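Local coordinates for probable porin (Pseudomonas aeruginosa, PDB 2Y0H), which is thought to act as a porin, a β-barrel channel of the OprD family that lets small solutes cross the bacterial outer membrane, at residues 226-231 with 282-287; 245-250 with 272-277; 294-299 with 328-333. One frame throughout, in Å; residues are numbered along the deposited sequence.

Contact 1: 226-231 with 282-287; sequences DLRYFD and TPYVAN
Arg228 NH1 is held by two oxygens: it gives a weak hydrogen bond to the backbone O of Tyr284 at 3.1 Å, bent to 149°, and donates to a water whose O lies 2.9 Å away. That water in turn makes a weak bond to Val285 O. The rest of the guanidinium is fixed from the side of its own strand. NE reaches Asp226 OD1 at 3.0 Å and NH2 reaches OD2 at 2.8 Å, a side-on, two-pronged salt bridge with one nitrogen for each carboxylate oxygen. OD1 is approached from above the carboxylate plane, OD2 on its syn side but also tilted out of the plane.

One face of the guanidinium lies flat on the Tyr284 ring, the planes only 7° apart. CZ sits 3.8 Å from the ring centroid in a cation-pi stack, NH1 lies over the middle of the ring, and NH2 lies over the CZ and OH end of Tyr284. The chain of Arg228 is extended from CG to NE, so that the guanidinium stands well off the strand and against the tyrosine. Phe230 follows on the same wall: the edge of its ring, at CE2, meets Tyr284 O at 3.4 Å, and CZ touches Tyr284 CB at 4.0 Å.

Tyr284 is the centre of an inverse gamma turn in the long loop 270-299, which here packs against strand 221-234, consistent with the inward-folded constricting loops of OprD-family channels. Pro116, from another loop, also packs on Tyr284, while Phe230 meets the ring of Tyr208 on the neighbouring strand. With Asp226 opposing its charge and NH1 shared between a carbonyl and water, the Arg228 cation is probably well stabilised and its guanidinium held from turning, so the loop meets the wall through a stacked, paired cation as well as through apolar packing.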
loop_
_atom_site.group_PDB
_atom_site.type_symbol
_atom_site.label_atom_id
_atom_site.label_comp_id
_atom_site.label_asym_id
_atom_site.label_seq_id
_atom_site.Cartn_x
_atom_site.Cartn_y
_atom_site.Cartn_z
ATOM N N ASP A 226 6.891 -12.023 9.799
ATOM C CA ASP A 226 5.966 -11.723 8.703
ATOM C C ASP A 226 6.605 -12.298 7.444
ATOM O O ASP A 226 7.519 -11.690 6.880
ATOM C CB ASP A 226 5.795 -10.202 8.592
ATOM C CG ASP A 226 4.735 -9.770 7.574
ATOM O OD1 ASP A 226 4.277 -10.564 6.731
ATOM O OD2 ASP A 226 4.379 -8.585 7.606
ATOM N N LEU A 227 6.159 -13.492 7.049
ATOM C CA LEU A 227 6.753 -14.226 5.934
ATOM C C LEU A 227 5.804 -14.161 4.740
ATOM O O LEU A 227 4.595 -14.347 4.897
ATOM C CB LEU A 227 6.978 -15.690 6.309
ATOM C CG LEU A 227 7.684 -16.066 7.621
ATOM C CD1 LEU A 227 7.935 -17.589 7.686
ATOM C CD2 LEU A 227 8.985 -15.299 7.808
ATOM N N ARG A 228 6.340 -13.892 3.550
ATOM C CA ARG A 228 5.493 -13.711 2.367
ATOM C C ARG A 228 6.061 -14.372 1.121
ATOM O O ARG A 228 7.266 -14.331 0.866
ATOM C CB ARG A 228 5.275 -12.219 2.080
ATOM C CG ARG A 228 4.633 -11.456 3.200
ATOM C CD ARG A 228 4.479 -9.983 2.858
ATOM N NE ARG A 228 4.175 -9.202 4.051
ATOM C CZ ARG A 228 4.068 -7.880 4.070
ATOM N NH1 ARG A 228 4.217 -7.182 2.947
ATOM N NH2 ARG A 228 3.804 -7.257 5.217
ATOM N N TYR A 229 5.178 -14.951 0.316
ATOM C CA TYR A 229 5.603 -15.572 -0.927
ATOM C C TYR A 229 4.610 -15.280 -2.048
ATOM O O TYR A 229 3.397 -15.460 -1.896
ATOM C CB TYR A 229 5.796 -17.079 -0.748
ATOM C CG TYR A 229 6.188 -17.826 -2.020
ATOM C CD1 TYR A 229 7.446 -17.663 -2.593
ATOM C CD2 TYR A 229 5.303 -18.703 -2.636
ATOM C CE1 TYR A 229 7.802 -18.351 -3.758
ATOM C CE2 TYR A 229 5.651 -19.392 -3.789
ATOM C CZ TYR A 229 6.903 -19.211 -4.344
ATOM O OH TYR A 229 7.246 -19.898 -5.491
ATOM N N PHE A 230 5.133 -14.821 -3.172
ATOM C CA PHE A 230 4.300 -14.600 -4.340
ATOM C C PHE A 230 4.847 -15.428 -5.498
ATOM O O PHE A 230 6.052 -15.463 -5.734
ATOM C CB PHE A 230 4.328 -13.131 -4.768
ATOM C CG PHE A 230 3.667 -12.161 -3.808
ATOM C CD1 PHE A 230 2.317 -11.827 -3.946
ATOM C CD2 PHE A 230 4.417 -11.502 -2.837
ATOM C CE1 PHE A 230 1.729 -10.889 -3.105
ATOM C CE2 PHE A 230 3.830 -10.557 -1.980
ATOM C CZ PHE A 230 2.494 -10.249 -2.108
ATOM N N ASP A 231 3.955 -16.058 -6.243
ATOM C CA ASP A 231 4.320 -16.718 -7.488
ATOM C C ASP A 231 3.483 -16.080 -8.599
ATOM O O ASP A 231 2.252 -16.101 -8.546
ATOM C CB ASP A 231 4.027 -18.222 -7.368
ATOM C CG ASP A 231 4.709 -19.053 -8.446
ATOM O OD1 ASP A 231 4.648 -18.679 -9.621
ATOM O OD2 ASP A 231 5.309 -20.094 -8.109
ATOM N N THR A 282 0.817 -0.211 -4.466
ATOM C CA THR A 282 1.894 -0.529 -3.538
ATOM C C THR A 282 2.142 -2.030 -3.573
ATOM O O THR A 282 1.223 -2.810 -3.336
ATOM C CB THR A 282 1.495 -0.125 -2.106
ATOM O OG1 THR A 282 1.049 1.240 -2.102
ATOM C CG2 THR A 282 2.657 -0.295 -1.138
ATOM N N PRO A 283 3.379 -2.439 -3.891
ATOM C CA PRO A 283 3.728 -3.862 -3.834
ATOM C C PRO A 283 3.737 -4.291 -2.364
ATOM O O PRO A 283 4.348 -3.619 -1.533
ATOM C CB PRO A 283 5.157 -3.905 -4.399
ATOM C CG PRO A 283 5.476 -2.510 -4.874
ATOM C CD PRO A 283 4.548 -1.588 -4.163
ATOM N N TYR A 284 3.046 -5.374 -2.042
ATOM C CA TYR A 284 2.900 -5.802 -0.660
ATOM C C TYR A 284 4.150 -6.582 -0.209
ATOM O O TYR A 284 4.120 -7.804 -0.087
ATOM C CB TYR A 284 1.633 -6.659 -0.543
ATOM C CG TYR A 284 1.213 -6.948 0.876
ATOM C CD1 TYR A 284 0.851 -5.916 1.734
ATOM C CD2 TYR A 284 1.195 -8.250 1.364
ATOM C CE1 TYR A 284 0.469 -6.179 3.048
ATOM C CE2 TYR A 284 0.808 -8.524 2.670
ATOM C CZ TYR A 284 0.451 -7.488 3.505
ATOM O OH TYR A 284 0.070 -7.757 4.801
ATOM N N VAL A 285 5.251 -5.863 0.009
ATOM C CA VAL A 285 6.552 -6.481 0.231
ATOM C C VAL A 285 7.312 -5.905 1.421
ATOM O O VAL A 285 7.252 -4.710 1.693
ATOM C CB VAL A 285 7.454 -6.382 -1.020
ATOM C CG1 VAL A 285 6.750 -6.985 -2.235
ATOM C CG2 VAL A 285 7.875 -4.936 -1.286
ATOM N N ALA A 286 8.031 -6.780 2.117
ATOM C CA ALA A 286 8.852 -6.413 3.272
ATOM C C ALA A 286 9.746 -5.192 3.064
ATOM O O ALA A 286 9.747 -4.284 3.879
ATOM C CB ALA A 286 9.692 -7.606 3.711
ATOM N N ASN A 287 10.508 -5.169 1.981
ATOM C CA ASN A 287 11.513 -4.126 1.799
ATOM C C ASN A 287 11.040 -2.898 1.013
ATOM O O ASN A 287 11.848 -2.142 0.465
ATOM C CB ASN A 287 12.807 -4.719 1.228
ATOM C CG ASN A 287 13.548 -5.566 2.257
ATOM O OD1 ASN A 287 13.089 -5.691 3.390
ATOM N ND2 ASN A 287 14.693 -6.151 1.871
HETATM O O HOH W 1 4.061 -4.240 2.976
#

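Contact 2: 245-250 with 272-277; sequences NRNLNA and DAFPVL. With C8E ((hydroxyethyloxy)tri(ethyloxy)octane), chain M.
Asn247 ND2 lies over one face of the Phe274 ring, 3.3 Å above its plane and over its centre, while Asn245 OD1 comes to the ring edge near its plane, 3.6 Å from CD1. The amide plane of Asn247 stands almost upright on the ring, at 85°. Both asparagines point inward from strand 244-256 of the 18-stranded antiparallel β-barrel, and Phe274 belongs to the loop that folds back from the end of strand 259-269. Its ring also meets that of Phe230, so the ring has both amide and aromatic neighbours.

The amide of Asn245 does two jobs. With CG anti to the backbone N (chi1 179°), it reaches toward the loop: ND2 donates to Asp272 O at 2.8 Å, nearly straight at 162° and close to the amide plane, whereas OD1 turns to the phenylalanine. Its CB rests against Pro275 CD at 4.0 Å. Asp272 OD2 accepts from the backbone N of Asp244, so two adjoining strand residues hold the start of the loop.

Further along the strand, Asn249 ND2 donates to Asn247 OD1 at 2.9 Å, from above the carbonyl plane. With OD1 taken by this bond, the Asn247 amide is probably kept in the sense that puts ND2 over the ring. On the outward surface of the same strand a detergent tail lies against the backbone and the CB atoms of Leu248 and Ala250: C2 of C8E is 3.6 Å from Asn249 N, and its C3 is 3.9 Å from Ala250 CB.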
loop_
_atom_site.group_PDB
_atom_site.type_symbol
_atom_site.label_atom_id
_atom_site.label_comp_id
_atom_site.label_asym_id
_atom_site.label_seq_id
_atom_site.Cartn_x
_atom_site.Cartn_y
_atom_site.Cartn_z
ATOM N N ASN A 245 8.160 -14.411 -12.271
ATOM C CA ASN A 245 8.680 -13.890 -11.011
ATOM C C ASN A 245 8.171 -14.679 -9.827
ATOM O O ASN A 245 6.974 -14.938 -9.689
ATOM C CB ASN A 245 8.291 -12.425 -10.808
ATOM C CG ASN A 245 8.805 -11.846 -9.484
ATOM O OD1 ASN A 245 8.192 -12.014 -8.424
ATOM N ND2 ASN A 245 9.915 -11.137 -9.554
ATOM N N ARG A 246 9.099 -15.073 -8.975
ATOM C CA ARG A 246 8.728 -15.521 -7.659
ATOM C C ARG A 246 9.349 -14.495 -6.740
ATOM O O ARG A 246 10.440 -13.973 -7.011
ATOM C CB ARG A 246 9.200 -16.957 -7.406
ATOM C CG ARG A 246 8.699 -17.915 -8.502
ATOM C CD ARG A 246 8.864 -19.381 -8.160
ATOM N NE ARG A 246 10.230 -19.733 -7.776
ATOM C CZ ARG A 246 11.212 -19.991 -8.636
ATOM N NH1 ARG A 246 10.987 -19.918 -9.943
ATOM N NH2 ARG A 246 12.420 -20.313 -8.184
ATOM N N ASN A 247 8.615 -14.175 -5.682
ATOM C CA ASN A 247 8.983 -13.121 -4.755
ATOM C C ASN A 247 8.938 -13.698 -3.341
ATOM O O ASN A 247 7.853 -14.036 -2.857
ATOM C CB ASN A 247 7.997 -11.949 -4.914
ATOM C CG ASN A 247 8.154 -10.878 -3.826
ATOM O OD1 ASN A 247 8.897 -11.053 -2.856
ATOM N ND2 ASN A 247 7.442 -9.764 -3.995
ATOM N N LEU A 248 10.112 -13.846 -2.711
ATOM C CA LEU A 248 10.226 -14.298 -1.312
ATOM C C LEU A 248 10.687 -13.141 -0.428
ATOM O O LEU A 248 11.773 -12.594 -0.620
ATOM C CB LEU A 248 11.249 -15.426 -1.169
ATOM C CG LEU A 248 11.037 -16.790 -1.825
ATOM C CD1 LEU A 248 10.501 -16.663 -3.232
ATOM C CD2 LEU A 248 12.358 -17.548 -1.835
ATOM N N ASN A 249 9.870 -12.765 0.543
ATOM C CA ASN A 249 10.240 -11.670 1.424
ATOM C C ASN A 249 9.686 -11.863 2.829
ATOM O O ASN A 249 8.609 -12.443 3.013
ATOM C CB ASN A 249 9.844 -10.305 0.834
ATOM C CG ASN A 249 8.340 -10.099 0.777
ATOM O OD1 ASN A 249 7.749 -9.518 1.680
ATOM N ND2 ASN A 249 7.715 -10.572 -0.295
ATOM N N ALA A 250 10.442 -11.390 3.815
ATOM C CA ALA A 250 10.083 -11.576 5.216
ATOM C C ALA A 250 10.517 -10.376 6.043
ATOM O O ALA A 250 11.555 -9.776 5.791
ATOM C CB ALA A 250 10.705 -12.861 5.768
ATOM N N ASP A 272 11.735 -11.460 -14.469
ATOM C CA ASP A 272 10.918 -10.252 -14.316
ATOM C C ASP A 272 10.949 -9.609 -12.925
ATOM O O ASP A 272 11.148 -10.276 -11.915
ATOM C CB ASP A 272 9.461 -10.534 -14.703
ATOM C CG ASP A 272 9.303 -10.813 -16.183
ATOM O OD1 ASP A 272 9.962 -10.104 -16.974
ATOM O OD2 ASP A 272 8.545 -11.744 -16.551
ATOM N N ALA A 273 10.728 -8.302 -12.894
ATOM C CA ALA A 273 10.415 -7.617 -11.656
ATOM C C ALA A 273 9.091 -8.150 -11.110
ATOM O O ALA A 273 8.304 -8.734 -11.838
ATOM C CB ALA A 273 10.316 -6.109 -11.892
ATOM N N PHE A 274 8.855 -7.940 -9.821
ATOM C CA PHE A 274 7.583 -8.278 -9.206
ATOM C C PHE A 274 6.420 -7.497 -9.842
ATOM O O PHE A 274 6.418 -6.265 -9.833
ATOM C CB PHE A 274 7.647 -7.994 -7.704
ATOM C CG PHE A 274 6.392 -8.347 -6.964
ATOM C CD1 PHE A 274 5.899 -9.654 -6.994
ATOM C CD2 PHE A 274 5.703 -7.378 -6.231
ATOM C CE1 PHE A 274 4.747 -9.995 -6.309
ATOM C CE2 PHE A 274 4.537 -7.703 -5.534
ATOM C CZ PHE A 274 4.057 -9.018 -5.568
ATOM N N PRO A 275 5.430 -8.215 -10.393
ATOM C CA PRO A 275 4.276 -7.564 -11.035
ATOM C C PRO A 275 3.340 -6.905 -10.026
ATOM O O PRO A 275 2.897 -7.561 -9.075
ATOM C CB PRO A 275 3.558 -8.727 -11.727
ATOM C CG PRO A 275 4.593 -9.840 -11.801
ATOM C CD PRO A 275 5.415 -9.676 -10.577
ATOM N N VAL A 276 3.075 -5.616 -10.223
ATOM C CA VAL A 276 1.983 -4.928 -9.538
ATOM C C VAL A 276 1.117 -4.256 -10.577
ATOM O O VAL A 276 1.588 -3.962 -11.681
ATOM C CB VAL A 276 2.491 -3.856 -8.539
ATOM C CG1 VAL A 276 3.035 -4.515 -7.287
ATOM C CG2 VAL A 276 3.562 -2.964 -9.188
ATOM N N LEU A 277 -0.145 -4.007 -10.227
ATOM C CA LEU A 277 -1.042 -3.225 -11.078
ATOM C C LEU A 277 -0.515 -1.800 -11.290
ATOM O O LEU A 277 0.093 -1.213 -10.391
ATOM C CB LEU A 277 -2.450 -3.172 -10.475
ATOM C CG LEU A 277 -3.179 -4.519 -10.378
ATOM C CD1 LEU A 277 -4.498 -4.395 -9.614
ATOM C CD2 LEU A 277 -3.413 -5.095 -11.771
HETATM C C1 C8E M . 13.495 -15.239 1.983
HETATM C C2 C8E M . 12.118 -14.790 2.477
HETATM C C3 C8E M . 11.497 -15.845 3.392
HETATM C C4 C8E M . 10.601 -16.801 2.605
#

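Contact 3: 294-299 with 328-333; sequences FTRPQE and RDIDRG
Residues 296-299 form a type II beta turn, closed by Glu299 N to Arg296 O, that meets the end of strand 318-330 where Asp331 N donates to Pro297 O at 3.0 Å in an almost straight bond (178°). Beside it, Glu299 CA makes a CA-H...O contact with Arg328 O at 3.4 Å. Ile330 packs against the side chains of Arg296 and Glu299, the first and last residues of the turn. Its CG2 touches Arg296 NE at 3.5 Å, and its CD1 lies over one face of the guanidinium, offset toward the rim; the arginine, bent at chi3 (70°), folds over the isoleucine. Glu299 runs side by side with Ile330, OE2 resting 3.5 Å from CD1, while its OE1 accepts from Arg296 N at 3.1 Å and so ties together both ends of the turn. Beyond the strand, Asp331 OD1 accepts from Gly333 N in an Asx turn.

Arg296 NH1 forms a salt bridge with Glu341, on strand 339-351; OE2 of Glu341 also lies close to Glu299 OE2, a repulsion that Arg296 may offset. Ile330 thus packs on two charged side chains whose polar ends bond to other groups.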
loop_
_atom_site.group_PDB
_atom_site.type_symbol
_atom_site.label_atom_id
_atom_site.label_comp_id
_atom_site.label_asym_id
_atom_site.label_seq_id
_atom_site.Cartn_x
_atom_site.Cartn_y
_atom_site.Cartn_z
ATOM N N PHE A 294 12.454 -2.101 -4.414
ATOM C CA PHE A 294 13.445 -3.182 -4.339
ATOM C C PHE A 294 12.899 -4.511 -4.859
ATOM O O PHE A 294 13.115 -5.573 -4.268
ATOM C CB PHE A 294 13.980 -3.314 -2.906
ATOM C CG PHE A 294 14.889 -2.190 -2.512
ATOM C CD1 PHE A 294 14.367 -0.967 -2.122
ATOM C CD2 PHE A 294 16.266 -2.339 -2.579
ATOM C CE1 PHE A 294 15.206 0.086 -1.781
ATOM C CE2 PHE A 294 17.116 -1.286 -2.236
ATOM C CZ PHE A 294 16.581 -0.074 -1.844
ATOM N N THR A 295 12.180 -4.433 -5.973
ATOM C CA THR A 295 11.597 -5.604 -6.615
ATOM C C THR A 295 12.044 -5.707 -8.070
ATOM O O THR A 295 11.335 -6.261 -8.901
ATOM C CB THR A 295 10.054 -5.568 -6.553
ATOM O OG1 THR A 295 9.579 -4.306 -7.055
ATOM C CG2 THR A 295 9.573 -5.770 -5.098
ATOM N N ARG A 296 13.223 -5.169 -8.372
ATOM C CA ARG A 296 13.739 -5.172 -9.747
ATOM C C ARG A 296 14.180 -6.579 -10.132
ATOM O O ARG A 296 14.361 -7.425 -9.254
ATOM C CB ARG A 296 14.879 -4.157 -9.890
ATOM C CG ARG A 296 14.398 -2.719 -9.783
ATOM C CD ARG A 296 15.531 -1.745 -9.553
ATOM N NE ARG A 296 16.377 -1.612 -10.732
ATOM C CZ ARG A 296 17.286 -0.653 -10.885
ATOM N NH1 ARG A 296 17.457 0.253 -9.929
ATOM N NH2 ARG A 296 18.018 -0.596 -11.991
ATOM N N PRO A 297 14.343 -6.845 -11.441
ATOM C CA PRO A 297 14.587 -8.246 -11.834
ATOM C C PRO A 297 15.801 -8.845 -11.101
ATOM O O PRO A 297 16.874 -8.233 -11.087
ATOM C CB PRO A 297 14.839 -8.153 -13.346
ATOM C CG PRO A 297 14.202 -6.837 -13.773
ATOM C CD PRO A 297 14.351 -5.921 -12.598
ATOM N N GLN A 298 15.611 -10.000 -10.469
ATOM C CA GLN A 298 16.683 -10.706 -9.760
ATOM C C GLN A 298 17.278 -10.008 -8.522
ATOM O O GLN A 298 18.316 -10.421 -8.017
ATOM C CB GLN A 298 17.807 -11.091 -10.729
ATOM C CG GLN A 298 17.370 -12.076 -11.786
ATOM C CD GLN A 298 18.484 -12.457 -12.731
ATOM O OE1 GLN A 298 18.847 -11.688 -13.620
ATOM N NE2 GLN A 298 19.036 -13.653 -12.548
ATOM N N GLU A 299 16.626 -8.968 -8.022
ATOM C CA GLU A 299 17.198 -8.217 -6.914
ATOM C C GLU A 299 17.121 -8.939 -5.565
ATOM O O GLU A 299 16.086 -9.479 -5.202
ATOM C CB GLU A 299 16.531 -6.859 -6.803
ATOM C CG GLU A 299 17.176 -5.938 -5.783
ATOM C CD GLU A 299 16.637 -4.531 -5.909
ATOM O OE1 GLU A 299 15.615 -4.368 -6.599
ATOM O OE2 GLU A 299 17.222 -3.591 -5.336
ATOM N N ARG A 328 21.033 -5.683 -4.438
ATOM C CA ARG A 328 22.120 -6.110 -5.309
ATOM C C ARG A 328 21.632 -7.122 -6.337
ATOM O O ARG A 328 20.479 -7.569 -6.282
ATOM C CB ARG A 328 23.233 -6.747 -4.470
ATOM C CG ARG A 328 22.782 -8.002 -3.746
ATOM C CD ARG A 328 23.830 -8.510 -2.755
ATOM N NE ARG A 328 23.496 -9.857 -2.297
ATOM C CZ ARG A 328 22.624 -10.125 -1.331
ATOM N NH1 ARG A 328 21.990 -9.129 -0.716
ATOM N NH2 ARG A 328 22.376 -11.388 -0.989
ATOM N N ASP A 329 22.520 -7.488 -7.261
ATOM C CA ASP A 329 22.230 -8.489 -8.294
ATOM C C ASP A 329 21.108 -8.040 -9.227
ATOM O O ASP A 329 20.397 -8.871 -9.802
ATOM C CB ASP A 329 21.852 -9.840 -7.684
ATOM C CG ASP A 329 22.961 -10.444 -6.834
ATOM O OD1 ASP A 329 24.096 -9.937 -6.868
ATOM O OD2 ASP A 329 22.690 -11.437 -6.125
ATOM N N ILE A 330 20.926 -6.734 -9.373
ATOM C CA ILE A 330 19.873 -6.255 -10.264
ATOM C C ILE A 330 20.248 -6.529 -11.719
ATOM O O ILE A 330 21.279 -6.063 -12.204
ATOM C CB ILE A 330 19.576 -4.759 -10.068
ATOM C CG1 ILE A 330 19.068 -4.505 -8.646
ATOM C CG2 ILE A 330 18.556 -4.277 -11.114
ATOM C CD1 ILE A 330 18.982 -3.045 -8.296
ATOM N N ASP A 331 19.415 -7.296 -12.413
ATOM C CA ASP A 331 19.713 -7.660 -13.793
ATOM C C ASP A 331 19.594 -6.459 -14.726
ATOM O O ASP A 331 18.538 -5.832 -14.810
ATOM C CB ASP A 331 18.801 -8.793 -14.275
ATOM C CG ASP A 331 19.074 -9.187 -15.721
ATOM O OD1 ASP A 331 20.239 -9.090 -16.159
ATOM O OD2 ASP A 331 18.121 -9.586 -16.422
ATOM N N ARG A 332 20.686 -6.134 -15.415
ATOM C CA ARG A 332 20.655 -5.090 -16.436
ATOM C C ARG A 332 20.726 -5.674 -17.851
ATOM O O ARG A 332 20.890 -4.945 -18.827
ATOM C CB ARG A 332 21.766 -4.060 -16.212
ATOM C CG ARG A 332 21.581 -3.221 -14.953
ATOM C CD ARG A 332 22.383 -1.919 -15.006
ATOM N NE ARG A 332 23.800 -2.178 -15.237
ATOM C CZ ARG A 332 24.542 -1.530 -16.129
ATOM N NH1 ARG A 332 24.003 -0.571 -16.866
ATOM N NH2 ARG A 332 25.824 -1.841 -16.273
ATOM N N GLY A 333 20.607 -6.993 -17.951
ATOM C CA GLY A 333 20.442 -7.653 -19.235
ATOM C C GLY A 333 21.717 -8.159 -19.879
ATOM O O GLY A 333 22.653 -8.571 -19.191
#

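All three contacts involve the one long loop, 270-299, between strands 259-269 and 300-309 of the barrel. Contact 2 uses its first part and lies, in sequence, between the two segments of contact 1, which uses its middle; contact 3 follows with its last residues. The centres of contacts 1 and 2 are about 7 Å apart, on the adjacent strands 221-234 and 244-256; contact 3 is at strand 318-330, its centre about 11 Å from that of contact 2 and about 16 Å from that of contact 1. The loop is thus fastened to strands on both sides of its own, consistent with a fixed inward fold that narrows the channel.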